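Local coordinates for hepatocyte growth factor-regulated tyrosine kinase substrate (Drosophila melanogaster, PDB 1DVP), which is essential for endosome membrane invagination and multivesicular body formation, binds ubiquitin, and promotes the degradation of active tyrosine kinase receptors, at residues P21-I26 with L66-K71; K50-N55 with S91-S96; Y61-L66 with E100-K105. All coordinates share one frame; numbering follows the deposited sequence.

Contact 1 (P21-I26 with L66-K71)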
ATOM      1  N   PRO A  21      -3.819 -25.676  -3.121  1.00 30.53           N
ATOM      2  CA  PRO A  21      -3.220 -25.324  -4.412  1.00 29.62           C
ATOM      3  C   PRO A  21      -1.773 -24.825  -4.303  1.00 28.69           C
ATOM      4  O   PRO A  21      -1.376 -24.214  -3.331  1.00 28.11           O
ATOM      5  CB  PRO A  21      -4.157 -24.245  -4.971  1.00 29.71           C
ATOM      6  CG  PRO A  21      -5.437 -24.359  -4.152  1.00 30.07           C
ATOM      7  CD  PRO A  21      -4.934 -24.771  -2.782  1.00 30.52           C
ATOM      8  N   ASP A  22      -1.012 -25.121  -5.332  1.00 27.89           N
ATOM      9  CA  ASP A  22       0.346 -24.689  -5.466  1.00 26.98           C
ATOM     10  C   ASP A  22       0.277 -23.421  -6.363  1.00 26.56           C
ATOM     11  O   ASP A  22       0.516 -23.457  -7.582  1.00 26.22           O
ATOM     12  CB  ASP A  22       1.140 -25.824  -6.125  1.00 27.25           C
ATOM     13  CG  ASP A  22       2.562 -25.430  -6.410  1.00 27.56           C
ATOM     14  OD1 ASP A  22       2.908 -24.249  -6.136  1.00 27.83           O
ATOM     15  OD2 ASP A  22       3.329 -26.279  -6.930  1.00 27.85           O
ATOM     16  N   TRP A  23      -0.101 -22.311  -5.746  1.00 25.66           N
ATOM     17  CA  TRP A  23      -0.237 -21.033  -6.446  1.00 25.05           C
ATOM     18  C   TRP A  23       1.037 -20.575  -7.165  1.00 24.46           C
ATOM     19  O   TRP A  23       0.976 -20.077  -8.282  1.00 24.23           O
ATOM     20  CB  TRP A  23      -0.750 -19.973  -5.477  1.00 25.23           C
ATOM     21  CG  TRP A  23      -2.190 -20.242  -5.215  1.00 26.07           C
ATOM     22  CD1 TRP A  23      -2.771 -20.787  -4.072  1.00 26.13           C
ATOM     23  CD2 TRP A  23      -3.232 -20.140  -6.175  1.00 26.13           C
ATOM     24  NE1 TRP A  23      -4.110 -21.035  -4.293  1.00 25.92           N
ATOM     25  CE2 TRP A  23      -4.421 -20.642  -5.570  1.00 25.96           C
ATOM     26  CE3 TRP A  23      -3.285 -19.670  -7.499  1.00 26.25           C
ATOM     27  CZ2 TRP A  23      -5.635 -20.686  -6.244  1.00 26.28           C
ATOM     28  CZ3 TRP A  23      -4.522 -19.717  -8.174  1.00 26.33           C
ATOM     29  CH2 TRP A  23      -5.664 -20.225  -7.537  1.00 26.37           C
ATOM     30  N   PRO A  24       2.193 -20.733  -6.534  1.00 23.59           N
ATOM     31  CA  PRO A  24       3.435 -20.323  -7.203  1.00 23.40           C
ATOM     32  C   PRO A  24       3.602 -20.994  -8.581  1.00 23.16           C
ATOM     33  O   PRO A  24       3.960 -20.321  -9.544  1.00 23.37           O
ATOM     34  CB  PRO A  24       4.530 -20.749  -6.205  1.00 23.57           C
ATOM     35  CG  PRO A  24       3.832 -20.519  -4.862  1.00 23.39           C
ATOM     36  CD  PRO A  24       2.443 -21.133  -5.137  1.00 23.37           C
ATOM     37  N   SER A  25       3.324 -22.284  -8.691  1.00 23.16           N
ATOM     38  CA  SER A  25       3.450 -22.999  -9.988  1.00 22.56           C
ATOM     39  C   SER A  25       2.332 -22.566 -10.937  1.00 22.31           C
ATOM     40  O   SER A  25       2.508 -22.483 -12.152  1.00 22.07           O
ATOM     41  CB  SER A  25       3.359 -24.540  -9.821  1.00 22.71           C
ATOM     42  OG  SER A  25       4.433 -25.066  -9.035  1.00 23.28           O
ATOM     43  N   ILE A  26       1.156 -22.305 -10.387  1.00 22.14           N
ATOM     44  CA  ILE A  26       0.058 -21.892 -11.237  1.00 21.65           C
ATOM     45  C   ILE A  26       0.316 -20.492 -11.870  1.00 21.63           C
ATOM     46  O   ILE A  26       0.007 -20.259 -13.061  1.00 21.37           O
ATOM     47  CB  ILE A  26      -1.275 -21.908 -10.443  1.00 21.98           C
ATOM     48  CG1 ILE A  26      -1.669 -23.377 -10.138  1.00 21.68           C
ATOM     49  CG2 ILE A  26      -2.353 -21.226 -11.251  1.00 21.45           C
ATOM     50  CD1 ILE A  26      -2.867 -23.549  -9.115  1.00 22.47           C
ATOM     51  N   LEU A  66      -6.897 -24.600 -15.103  1.00 25.84           N
ATOM     52  CA  LEU A  66      -7.702 -24.120 -16.220  1.00 26.20           C
ATOM     53  C   LEU A  66      -8.430 -22.811 -15.894  1.00 26.13           C
ATOM     54  O   LEU A  66      -8.442 -21.892 -16.689  1.00 26.73           O
ATOM     55  CB  LEU A  66      -8.724 -25.201 -16.597  1.00 26.15           C
ATOM     56  CG  LEU A  66      -9.099 -25.359 -18.087  1.00 26.76           C
ATOM     57  CD1 LEU A  66     -10.475 -26.057 -18.126  1.00 26.14           C
ATOM     58  CD2 LEU A  66      -9.119 -24.019 -18.859  1.00 26.26           C
ATOM     59  N   GLU A  67      -9.035 -22.724 -14.723  1.00 26.00           N
ATOM     60  CA  GLU A  67      -9.732 -21.514 -14.314  1.00 25.84           C
ATOM     61  C   GLU A  67      -8.772 -20.313 -14.345  1.00 25.63           C
ATOM     62  O   GLU A  67      -9.127 -19.213 -14.779  1.00 24.74           O
ATOM     63  CB  GLU A  67     -10.287 -21.710 -12.914  1.00 26.52           C
ATOM     64  CG  GLU A  67     -10.960 -20.478 -12.268  1.00 27.72           C
ATOM     65  CD  GLU A  67     -11.400 -20.805 -10.834  1.00 28.42           C
ATOM     66  OE1 GLU A  67     -11.249 -21.999 -10.447  1.00 28.87           O
ATOM     67  OE2 GLU A  67     -11.877 -19.908 -10.100  1.00 28.94           O
ATOM     68  N   SER A  68      -7.547 -20.557 -13.881  1.00 25.02           N
ATOM     69  CA  SER A  68      -6.516 -19.534 -13.809  1.00 24.96           C
ATOM     70  C   SER A  68      -6.007 -19.019 -15.131  1.00 24.90           C
ATOM     71  O   SER A  68      -5.795 -17.818 -15.258  1.00 24.71           O
ATOM     72  CB  SER A  68      -5.320 -20.030 -12.981  1.00 25.11           C
ATOM     73  OG  SER A  68      -5.738 -20.317 -11.680  1.00 25.32           O
ATOM     74  N   ILE A  69      -5.775 -19.890 -16.108  1.00 24.81           N
ATOM     75  CA  ILE A  69      -5.275 -19.350 -17.373  1.00 25.01           C
ATOM     76  C   ILE A  69      -6.392 -18.636 -18.144  1.00 25.37           C
ATOM     77  O   ILE A  69      -6.141 -17.679 -18.869  1.00 25.48           O
ATOM     78  CB  ILE A  69      -4.576 -20.449 -18.265  1.00 24.60           C
ATOM     79  CG1 ILE A  69      -5.572 -21.534 -18.697  1.00 24.28           C
ATOM     80  CG2 ILE A  69      -3.441 -21.109 -17.475  1.00 24.78           C
ATOM     81  CD1 ILE A  69      -5.000 -22.470 -19.803  1.00 23.81           C
ATOM     82  N   VAL A  70      -7.634 -19.085 -17.958  1.00 25.70           N
ATOM     83  CA  VAL A  70      -8.744 -18.446 -18.637  1.00 25.93           C
ATOM     84  C   VAL A  70      -8.845 -17.083 -18.020  1.00 26.07           C
ATOM     85  O   VAL A  70      -9.081 -16.078 -18.689  1.00 26.12           O
ATOM     86  CB  VAL A  70     -10.091 -19.201 -18.417  1.00 26.30           C
ATOM     87  CG1 VAL A  70     -11.305 -18.270 -18.787  1.00 26.52           C
ATOM     88  CG2 VAL A  70     -10.131 -20.429 -19.293  1.00 26.41           C
ATOM     89  N   LYS A  71      -8.678 -17.028 -16.713  1.00 25.98           N
ATOM     90  CA  LYS A  71      -8.769 -15.748 -16.059  1.00 26.06           C
ATOM     91  C   LYS A  71      -7.547 -14.805 -16.250  1.00 26.28           C
ATOM     92  O   LYS A  71      -7.715 -13.573 -16.349  1.00 26.08           O
ATOM     93  CB  LYS A  71      -9.015 -15.957 -14.577  1.00 26.17           C
ATOM     94  CG  LYS A  71      -9.058 -14.688 -13.803  1.00 26.28           C
ATOM     95  CD  LYS A  71      -9.784 -14.895 -12.520  1.00 26.84           C
ATOM     96  CE  LYS A  71      -8.790 -15.020 -11.381  1.00 26.98           C
ATOM     97  NZ  LYS A  71      -9.543 -15.215 -10.102  1.00 27.97           N
TER

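Contact 2 (K50-N55 with S91-S96)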
ATOM      1  N   LYS A  50      -4.410 -33.925 -17.775  1.00 41.77           N
ATOM      2  CA  LYS A  50      -4.426 -33.891 -16.321  1.00 42.13           C
ATOM      3  C   LYS A  50      -5.873 -33.913 -15.828  1.00 42.40           C
ATOM      4  O   LYS A  50      -6.148 -34.432 -14.749  1.00 42.39           O
ATOM      5  CB  LYS A  50      -3.683 -32.663 -15.790  1.00 41.96           C
ATOM      6  CG  LYS A  50      -2.189 -32.686 -16.048  1.00 41.88           C
ATOM      7  CD  LYS A  50      -1.450 -33.807 -15.307  1.00 41.98           C
ATOM      8  CE  LYS A  50       0.023 -33.775 -15.700  1.00 42.05           C
ATOM      9  NZ  LYS A  50       0.815 -34.935 -15.177  1.00 42.19           N
ATOM     10  N   MET A  51      -6.788 -33.349 -16.618  1.00 42.86           N
ATOM     11  CA  MET A  51      -8.200 -33.379 -16.253  1.00 43.33           C
ATOM     12  C   MET A  51      -8.612 -34.853 -16.193  1.00 43.31           C
ATOM     13  O   MET A  51      -9.377 -35.263 -15.309  1.00 43.47           O
ATOM     14  CB  MET A  51      -9.059 -32.650 -17.291  1.00 43.89           C
ATOM     15  CG  MET A  51      -9.037 -31.119 -17.184  1.00 44.50           C
ATOM     16  SD  MET A  51      -9.855 -30.292 -18.602  1.00 45.80           S
ATOM     17  CE  MET A  51     -11.617 -30.921 -18.344  1.00 45.15           C
ATOM     18  N   ASN A  52      -8.067 -35.648 -17.117  1.00 43.33           N
ATOM     19  CA  ASN A  52      -8.378 -37.073 -17.177  1.00 43.29           C
ATOM     20  C   ASN A  52      -7.519 -37.946 -16.266  1.00 43.30           C
ATOM     21  O   ASN A  52      -7.393 -39.172 -16.490  1.00 43.21           O
ATOM     22  CB  ASN A  52      -8.282 -37.596 -18.618  1.00 43.39           C
ATOM     23  CG  ASN A  52      -9.292 -36.926 -19.569  1.00 43.57           C
ATOM     24  OD1 ASN A  52     -10.472 -36.796 -19.262  1.00 43.64           O
ATOM     25  ND2 ASN A  52      -8.816 -36.515 -20.731  1.00 43.59           N
ATOM     26  N   SER A  53      -6.922 -37.337 -15.241  1.00 43.12           N
ATOM     27  CA  SER A  53      -6.112 -38.097 -14.300  1.00 42.95           C
ATOM     28  C   SER A  53      -7.066 -38.944 -13.455  1.00 42.78           C
ATOM     29  O   SER A  53      -8.150 -38.486 -13.077  1.00 42.90           O
ATOM     30  CB  SER A  53      -5.341 -37.177 -13.374  1.00 42.98           C
ATOM     31  OG  SER A  53      -4.515 -37.937 -12.504  1.00 43.16           O
ATOM     32  N   PRO A  54      -6.686 -40.196 -13.173  1.00 42.42           N
ATOM     33  CA  PRO A  54      -7.529 -41.085 -12.368  1.00 42.17           C
ATOM     34  C   PRO A  54      -7.613 -40.619 -10.932  1.00 42.01           C
ATOM     35  O   PRO A  54      -8.443 -41.085 -10.171  1.00 41.97           O
ATOM     36  CB  PRO A  54      -6.828 -42.427 -12.475  1.00 42.23           C
ATOM     37  CG  PRO A  54      -6.090 -42.318 -13.812  1.00 42.53           C
ATOM     38  CD  PRO A  54      -5.579 -40.928 -13.807  1.00 42.32           C
ATOM     39  N   ASN A  55      -6.738 -39.707 -10.540  1.00 41.78           N
ATOM     40  CA  ASN A  55      -6.782 -39.235  -9.160  1.00 41.60           C
ATOM     41  C   ASN A  55      -7.779 -38.087  -9.086  1.00 41.14           C
ATOM     42  O   ASN A  55      -7.758 -37.202  -9.929  1.00 41.28           O
ATOM     43  CB  ASN A  55      -5.387 -38.803  -8.711  1.00 41.81           C
ATOM     44  CG  ASN A  55      -5.350 -38.368  -7.255  1.00 42.10           C
ATOM     45  OD1 ASN A  55      -5.785 -37.272  -6.900  1.00 42.08           O
ATOM     46  ND2 ASN A  55      -4.831 -39.242  -6.399  1.00 42.33           N
ATOM     47  N   SER A  91     -18.846 -30.863 -21.134  1.00 51.19           N
ATOM     48  CA  SER A  91     -20.092 -31.461 -20.724  1.00 51.02           C
ATOM     49  C   SER A  91     -19.989 -32.954 -20.483  1.00 50.93           C
ATOM     50  O   SER A  91     -20.340 -33.439 -19.395  1.00 50.84           O
ATOM     51  CB  SER A  91     -21.168 -31.183 -21.749  1.00 50.89           C
ATOM     52  OG  SER A  91     -22.409 -31.412 -21.128  1.00 50.84           O
ATOM     53  N   SER A  92     -19.514 -33.691 -21.483  1.00 50.88           N
ATOM     54  CA  SER A  92     -19.410 -35.131 -21.313  1.00 50.99           C
ATOM     55  C   SER A  92     -18.466 -35.460 -20.190  1.00 50.90           C
ATOM     56  O   SER A  92     -18.674 -36.424 -19.462  1.00 50.95           O
ATOM     57  CB  SER A  92     -18.950 -35.823 -22.597  1.00 51.08           C
ATOM     58  OG  SER A  92     -18.203 -34.956 -23.432  1.00 51.33           O
ATOM     59  N   PHE A  93     -17.435 -34.637 -20.042  1.00 50.91           N
ATOM     60  CA  PHE A  93     -16.448 -34.833 -19.000  1.00 50.77           C
ATOM     61  C   PHE A  93     -17.097 -34.832 -17.624  1.00 50.93           C
ATOM     62  O   PHE A  93     -16.936 -35.775 -16.856  1.00 51.02           O
ATOM     63  CB  PHE A  93     -15.388 -33.726 -19.077  1.00 50.55           C
ATOM     64  CG  PHE A  93     -14.408 -33.734 -17.930  1.00 50.22           C
ATOM     65  CD1 PHE A  93     -13.338 -34.632 -17.904  1.00 50.07           C
ATOM     66  CD2 PHE A  93     -14.560 -32.847 -16.868  1.00 49.97           C
ATOM     67  CE1 PHE A  93     -12.434 -34.640 -16.842  1.00 49.92           C
ATOM     68  CE2 PHE A  93     -13.661 -32.855 -15.802  1.00 49.82           C
ATOM     69  CZ  PHE A  93     -12.600 -33.753 -15.796  1.00 49.81           C
ATOM     70  N   LEU A  94     -17.830 -33.773 -17.308  1.00 51.08           N
ATOM     71  CA  LEU A  94     -18.440 -33.673 -15.996  1.00 51.41           C
ATOM     72  C   LEU A  94     -19.536 -34.711 -15.802  1.00 51.72           C
ATOM     73  O   LEU A  94     -19.827 -35.125 -14.684  1.00 51.70           O
ATOM     74  CB  LEU A  94     -19.015 -32.273 -15.787  1.00 51.27           C
ATOM     75  CG  LEU A  94     -20.278 -31.922 -16.578  1.00 51.19           C
ATOM     76  CD1 LEU A  94     -21.533 -32.376 -15.824  1.00 50.91           C
ATOM     77  CD2 LEU A  94     -20.315 -30.427 -16.789  1.00 51.13           C
ATOM     78  N   GLU A  95     -20.135 -35.142 -16.897  1.00 52.22           N
ATOM     79  CA  GLU A  95     -21.212 -36.103 -16.815  1.00 52.76           C
ATOM     80  C   GLU A  95     -20.747 -37.537 -16.581  1.00 52.80           C
ATOM     81  O   GLU A  95     -21.491 -38.347 -16.039  1.00 52.83           O
ATOM     82  CB  GLU A  95     -22.046 -36.015 -18.083  1.00 53.08           C
ATOM     83  CG  GLU A  95     -23.525 -36.072 -17.812  1.00 53.87           C
ATOM     84  CD  GLU A  95     -24.301 -35.260 -18.808  1.00 54.21           C
ATOM     85  OE1 GLU A  95     -24.277 -34.006 -18.706  1.00 54.48           O
ATOM     86  OE2 GLU A  95     -24.923 -35.879 -19.698  1.00 54.59           O
ATOM     87  N   SER A  96     -19.513 -37.846 -16.971  1.00 52.90           N
ATOM     88  CA  SER A  96     -19.009 -39.193 -16.800  1.00 53.08           C
ATOM     89  C   SER A  96     -17.871 -39.387 -15.801  1.00 53.12           C
ATOM     90  O   SER A  96     -17.409 -40.502 -15.633  1.00 53.21           O
ATOM     91  CB  SER A  96     -18.594 -39.775 -18.161  1.00 53.17           C
ATOM     92  OG  SER A  96     -17.419 -39.161 -18.658  1.00 53.36           O
TER

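Contact 3 (Y61-L66 with E100-K105)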
ATOM      1  N   TYR A  61      -7.515 -30.356  -9.431  1.00 32.28           N
ATOM      2  CA  TYR A  61      -6.487 -29.336  -9.444  1.00 31.34           C
ATOM      3  C   TYR A  61      -6.273 -28.821 -10.877  1.00 30.87           C
ATOM      4  O   TYR A  61      -6.128 -27.606 -11.074  1.00 30.65           O
ATOM      5  CB  TYR A  61      -5.155 -29.875  -8.877  1.00 31.18           C
ATOM      6  CG  TYR A  61      -5.004 -29.765  -7.368  1.00 30.91           C
ATOM      7  CD1 TYR A  61      -5.521 -28.671  -6.661  1.00 31.06           C
ATOM      8  CD2 TYR A  61      -4.315 -30.733  -6.656  1.00 31.04           C
ATOM      9  CE1 TYR A  61      -5.360 -28.556  -5.278  1.00 30.76           C
ATOM     10  CE2 TYR A  61      -4.137 -30.647  -5.280  1.00 30.89           C
ATOM     11  CZ  TYR A  61      -4.663 -29.563  -4.585  1.00 31.27           C
ATOM     12  OH  TYR A  61      -4.536 -29.530  -3.199  1.00 31.35           O
ATOM     13  N   SER A  62      -6.279 -29.727 -11.864  1.00 30.08           N
ATOM     14  CA  SER A  62      -6.080 -29.316 -13.250  1.00 29.43           C
ATOM     15  C   SER A  62      -7.216 -28.375 -13.660  1.00 28.83           C
ATOM     16  O   SER A  62      -7.009 -27.519 -14.490  1.00 28.42           O
ATOM     17  CB  SER A  62      -5.972 -30.523 -14.225  1.00 29.36           C
ATOM     18  OG  SER A  62      -7.236 -31.043 -14.612  1.00 30.38           O
ATOM     19  N   LEU A  63      -8.397 -28.519 -13.053  1.00 28.31           N
ATOM     20  CA  LEU A  63      -9.515 -27.622 -13.341  1.00 27.86           C
ATOM     21  C   LEU A  63      -9.201 -26.227 -12.787  1.00 27.69           C
ATOM     22  O   LEU A  63      -9.591 -25.216 -13.369  1.00 27.02           O
ATOM     23  CB  LEU A  63     -10.829 -28.151 -12.732  1.00 28.04           C
ATOM     24  CG  LEU A  63     -11.342 -29.415 -13.434  1.00 28.20           C
ATOM     25  CD1 LEU A  63     -12.623 -29.913 -12.799  1.00 28.22           C
ATOM     26  CD2 LEU A  63     -11.580 -29.096 -14.920  1.00 28.31           C
ATOM     27  N   LEU A  64      -8.521 -26.191 -11.639  1.00 27.21           N
ATOM     28  CA  LEU A  64      -8.108 -24.938 -11.024  1.00 27.09           C
ATOM     29  C   LEU A  64      -7.066 -24.279 -11.962  1.00 26.91           C
ATOM     30  O   LEU A  64      -7.104 -23.068 -12.193  1.00 27.04           O
ATOM     31  CB  LEU A  64      -7.484 -25.222  -9.650  1.00 27.24           C
ATOM     32  CG  LEU A  64      -6.984 -23.982  -8.908  1.00 27.46           C
ATOM     33  CD1 LEU A  64      -8.115 -22.943  -8.743  1.00 27.56           C
ATOM     34  CD2 LEU A  64      -6.427 -24.387  -7.564  1.00 27.36           C
ATOM     35  N   VAL A  65      -6.143 -25.072 -12.511  1.00 26.36           N
ATOM     36  CA  VAL A  65      -5.151 -24.518 -13.423  1.00 25.76           C
ATOM     37  C   VAL A  65      -5.900 -23.884 -14.602  1.00 25.98           C
ATOM     38  O   VAL A  65      -5.593 -22.777 -15.043  1.00 25.62           O
ATOM     39  CB  VAL A  65      -4.153 -25.626 -13.925  1.00 25.82           C
ATOM     40  CG1 VAL A  65      -3.249 -25.093 -15.069  1.00 25.29           C
ATOM     41  CG2 VAL A  65      -3.304 -26.097 -12.751  1.00 25.64           C
ATOM     42  N   LEU A  66      -6.897 -24.600 -15.103  1.00 25.84           N
ATOM     43  CA  LEU A  66      -7.702 -24.120 -16.220  1.00 26.20           C
ATOM     44  C   LEU A  66      -8.430 -22.811 -15.894  1.00 26.13           C
ATOM     45  O   LEU A  66      -8.442 -21.892 -16.689  1.00 26.73           O
ATOM     46  CB  LEU A  66      -8.724 -25.201 -16.597  1.00 26.15           C
ATOM     47  CG  LEU A  66      -9.099 -25.359 -18.087  1.00 26.76           C
ATOM     48  CD1 LEU A  66     -10.475 -26.057 -18.126  1.00 26.14           C
ATOM     49  CD2 LEU A  66      -9.119 -24.019 -18.859  1.00 26.26           C
ATOM     50  N   GLU A 100     -17.313 -36.725  -7.951  1.00 51.89           N
ATOM     51  CA  GLU A 100     -18.320 -35.682  -7.849  1.00 51.46           C
ATOM     52  C   GLU A 100     -17.649 -34.329  -7.645  1.00 51.06           C
ATOM     53  O   GLU A 100     -18.099 -33.327  -8.186  1.00 50.92           O
ATOM     54  CB  GLU A 100     -19.254 -35.975  -6.671  1.00 51.85           C
ATOM     55  CG  GLU A 100     -20.379 -34.971  -6.454  1.00 52.10           C
ATOM     56  CD  GLU A 100     -21.420 -34.997  -7.547  1.00 52.51           C
ATOM     57  OE1 GLU A 100     -22.376 -34.189  -7.481  1.00 52.91           O
ATOM     58  OE2 GLU A 100     -21.300 -35.816  -8.480  1.00 52.69           O
ATOM     59  N   ASN A 101     -16.575 -34.310  -6.855  1.00 50.38           N
ATOM     60  CA  ASN A 101     -15.836 -33.071  -6.587  1.00 49.60           C
ATOM     61  C   ASN A 101     -15.385 -32.460  -7.924  1.00 48.91           C
ATOM     62  O   ASN A 101     -15.362 -31.235  -8.090  1.00 48.84           O
ATOM     63  CB  ASN A 101     -14.609 -33.361  -5.703  1.00 49.76           C
ATOM     64  CG  ASN A 101     -13.491 -34.049  -6.472  1.00 49.84           C
ATOM     65  OD1 ASN A 101     -13.734 -35.018  -7.199  1.00 50.09           O
ATOM     66  ND2 ASN A 101     -12.260 -33.552  -6.317  1.00 49.78           N
ATOM     67  N   VAL A 102     -15.037 -33.332  -8.865  1.00 48.13           N
ATOM     68  CA  VAL A 102     -14.601 -32.917 -10.189  1.00 47.34           C
ATOM     69  C   VAL A 102     -15.781 -32.358 -10.986  1.00 46.79           C
ATOM     70  O   VAL A 102     -15.657 -31.331 -11.668  1.00 46.60           O
ATOM     71  CB  VAL A 102     -14.014 -34.100 -10.980  1.00 47.46           C
ATOM     72  CG1 VAL A 102     -13.556 -33.624 -12.345  1.00 47.37           C
ATOM     73  CG2 VAL A 102     -12.861 -34.727 -10.219  1.00 47.34           C
ATOM     74  N   ARG A 103     -16.918 -33.056 -10.911  1.00 46.04           N
ATOM     75  CA  ARG A 103     -18.132 -32.656 -11.617  1.00 45.21           C
ATOM     76  C   ARG A 103     -18.687 -31.307 -11.116  1.00 44.62           C
ATOM     77  O   ARG A 103     -19.145 -30.474 -11.921  1.00 44.27           O
ATOM     78  CB  ARG A 103     -19.202 -33.747 -11.479  1.00 45.21           C
ATOM     79  CG  ARG A 103     -20.602 -33.241 -11.759  1.00 45.24           C
ATOM     80  CD  ARG A 103     -21.637 -34.364 -11.648  1.00 45.46           C
ATOM     81  NE  ARG A 103     -21.201 -35.535 -12.398  1.00 45.59           N
ATOM     82  CZ  ARG A 103     -20.676 -36.628 -11.852  1.00 45.53           C
ATOM     83  NH1 ARG A 103     -20.524 -36.719 -10.535  1.00 45.40           N
ATOM     84  NH2 ARG A 103     -20.282 -37.621 -12.634  1.00 45.48           N
ATOM     85  N   GLN A 104     -18.643 -31.112  -9.797  1.00 43.85           N
ATOM     86  CA  GLN A 104     -19.102 -29.876  -9.171  1.00 43.26           C
ATOM     87  C   GLN A 104     -18.238 -28.688  -9.602  1.00 42.73           C
ATOM     88  O   GLN A 104     -18.752 -27.607  -9.904  1.00 42.49           O
ATOM     89  CB  GLN A 104     -19.066 -29.985  -7.644  1.00 43.46           C
ATOM     90  CG  GLN A 104     -20.258 -30.730  -7.043  1.00 44.06           C
ATOM     91  CD  GLN A 104     -21.536 -30.461  -7.814  1.00 44.29           C
ATOM     92  OE1 GLN A 104     -21.885 -31.219  -8.701  1.00 44.81           O
ATOM     93  NE2 GLN A 104     -22.220 -29.369  -7.498  1.00 44.47           N
ATOM     94  N   LYS A 105     -16.930 -28.901  -9.649  1.00 42.06           N
ATOM     95  CA  LYS A 105     -16.025 -27.826 -10.023  1.00 41.56           C
ATOM     96  C   LYS A 105     -16.237 -27.432 -11.473  1.00 41.35           C
ATOM     97  O   LYS A 105     -16.191 -26.251 -11.814  1.00 41.15           O
ATOM     98  CB  LYS A 105     -14.563 -28.244  -9.777  1.00 41.19           C
ATOM     99  CG  LYS A 105     -13.530 -27.158 -10.107  1.00 40.66           C
ATOM    100  CD  LYS A 105     -13.697 -25.896  -9.249  1.00 39.89           C
ATOM    101  CE  LYS A 105     -12.752 -24.782  -9.749  1.00 39.71           C
ATOM    102  NZ  LYS A 105     -12.755 -23.591  -8.852  1.00 38.92           N
TER

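Contact 1 (P21-I26 with L66-K71)
Ser68 meets Ile26 and Trp23 at a small, buried junction in which a single serine answers two large apolar side chains. The tight part is at Ile26. Its CG2 methyl stands 3.5 Å from Ser68 OG and 3.6 Å from Ser68 CB, lying alongside the short side chain. The torsion explains which branch does the touching: CG2 is anti to the backbone N, while CG1 runs beside that N (chi1 -70°) and carries CD1 back over the indole of Trp23. The indole itself reaches the serine obliquely with the far corner of its six-membered ring, CZ3 lying 3.8 Å from Ser68 OG. One face of the ring is packed near its rim by Pro21 CB, 3.2 Å above the plane, and on that same face by Ile26 CD1. The buried hydroxyl of Ser68 is satisfied within its own helix by Leu64 O.

In the VHS domain, a right-handed superhelix of helices, this contact sets the first turn of helix 23-34 against helix 56-72. Ala13 of helix 5-14 also packs on Ile26, whereas Trp23 touches Pro199 and Lys200 in the FYVE zinc finger and thus stands where the two domains meet.

The solvent side is limited to Pro24, which is exposed, and in part to Asp22, the N-cap of the helix. Asp22 OD1 accepts from Ser25 N at 3.2 Å, and Asp22 OD2 takes the Ser25 hydroxyl, OG, at 2.7 Å. Both donors approach from above the carboxylate plane, a two-point grip that restrains rotation of the group, while Ser25 itself is buried against helix 5-14. On the partner helix Glu67 and Lys71 are partly exposed; Lys71 makes no contact with residues 21-26, and its ammonium NZ forms a salt bridge with Asp153.

Contact 2 (K50-N55 with S91-S96)
A Met-aromatic contact joins Met51, at the end of helix 40-51, to Phe93 of helix 84-96. The methyl does the close work: Met51 CE sits over the middle of the ring, 3.7 Å from the Phe93 centroid and only 8° off the ring normal, a CH-pi arrangement. The sulfur stands farther back above the face, with Met51 SD 5.3 Å from the Phe93 centroid. A bend at chi3 of Met51 (64°) turns the methyl from the line of the chain down onto the ring.

The edge of the same ring meets oxygens. Met51 O lies in the ring plane, 3.5 Å from Phe93 CE1, while also accepting a hydrogen bond from Ser59 OG. Asn52 OD1 comes up near that plane too, 3.8 Å from Phe93 CE1, its amide turned 59° from the ring. Carbonyl oxygens probably suit this rim, where the ring hydrogens carry slight positive charge.

Within the VHS superhelix the ring packs against the C-terminal end of helix 40-51, where Asn52 is the first residue to leave helical geometry. Phe93 also packs on Val102 of helix 100-116. Exchanging Phe93 for an alanine would probably open a gap beneath the Met51 methyl and set that thioether free to turn.

Toward the surface, helix 84-96 finishes with exposed Ser96, whose OG lies 3.1 Å from Ser92 O; this carbonyl accepts the Ser96 hydroxyl and the Ser96 N-H from opposite faces of its plane.

Contact 3 (Y61-L66 with E100-K105)
Leu63 touches Val102 and Lys105 without any ring or other planar side chain between them; two flat groups nearby, the Arg103 guanidinium and the Tyr61 ring, take no part in the touching. The guanidinium has Glu100 CD in its plane, at an edge. Arg103 and Glu100 form a salt bridge, although the modelled separation is too short to be relied on in detail. Other edge nitrogens of this guanidinium make weak hydrogen bonds to Leu94 O and Thr97 O, near the junction between helices 84-96 and 100-116. The side chains of Arg103 and Tyr61 both set off from their helices away from the facing segment, and the tyrosine hydroxyl is weakly bonded to Arg18 O.

Between the helices the packing is aliphatic. One methyl, Leu63 CD1, approaches Val102 O to 3.5 Å and Val102 CG1 to 3.9 Å, the leucine and valine side chains crossing at about a right angle. Lower on the same leucine, Leu63 CB rests 3.9 Å from Lys105 CG, and Leu63 CD1 is 4.0 Å from Lys105 CB, so that the root of the lysine flanks the leucine.

This is helix-helix packing inside the VHS superhelix, where helices 56-72 and 100-116 come together although helices 74-81 and 84-96 intervene in the chain. The backbones are near each other here, with the CA atoms of Leu63 and Lys105 7.3 Å apart. Met51 of helix 40-51 also packs on Leu63, making this leucine common to three helices.

Lys105 divides its chemistry along its length. Its chain starts with CG anti to the backbone N and bends at chi2 (62°), and beyond the apolar part its ammonium NZ reaches salt bridges with Glu67 and Glu108.

All three contacts lie in the VHS domain, away from the zinc sites. Contacts 1 and 3 are buried and share helix 56-72; they place helix 23-34 and helix 100-116 against it, and the Glu67-Lys105 salt bridge ties one to the other. Contact 2 is only partly buried, its centre about 19 Å from the centre of the chain, and joins helices 40-51 and 84-96, each of which directly precedes in the chain one of the two helices of contact 3. Its chemistry is aromatic, with oxygens at the rim, whereas contact 3 is aliphatic with a charged end, and contact 1 sets a hydroxyl among apolar groups. No hydrogen bond crosses any of them.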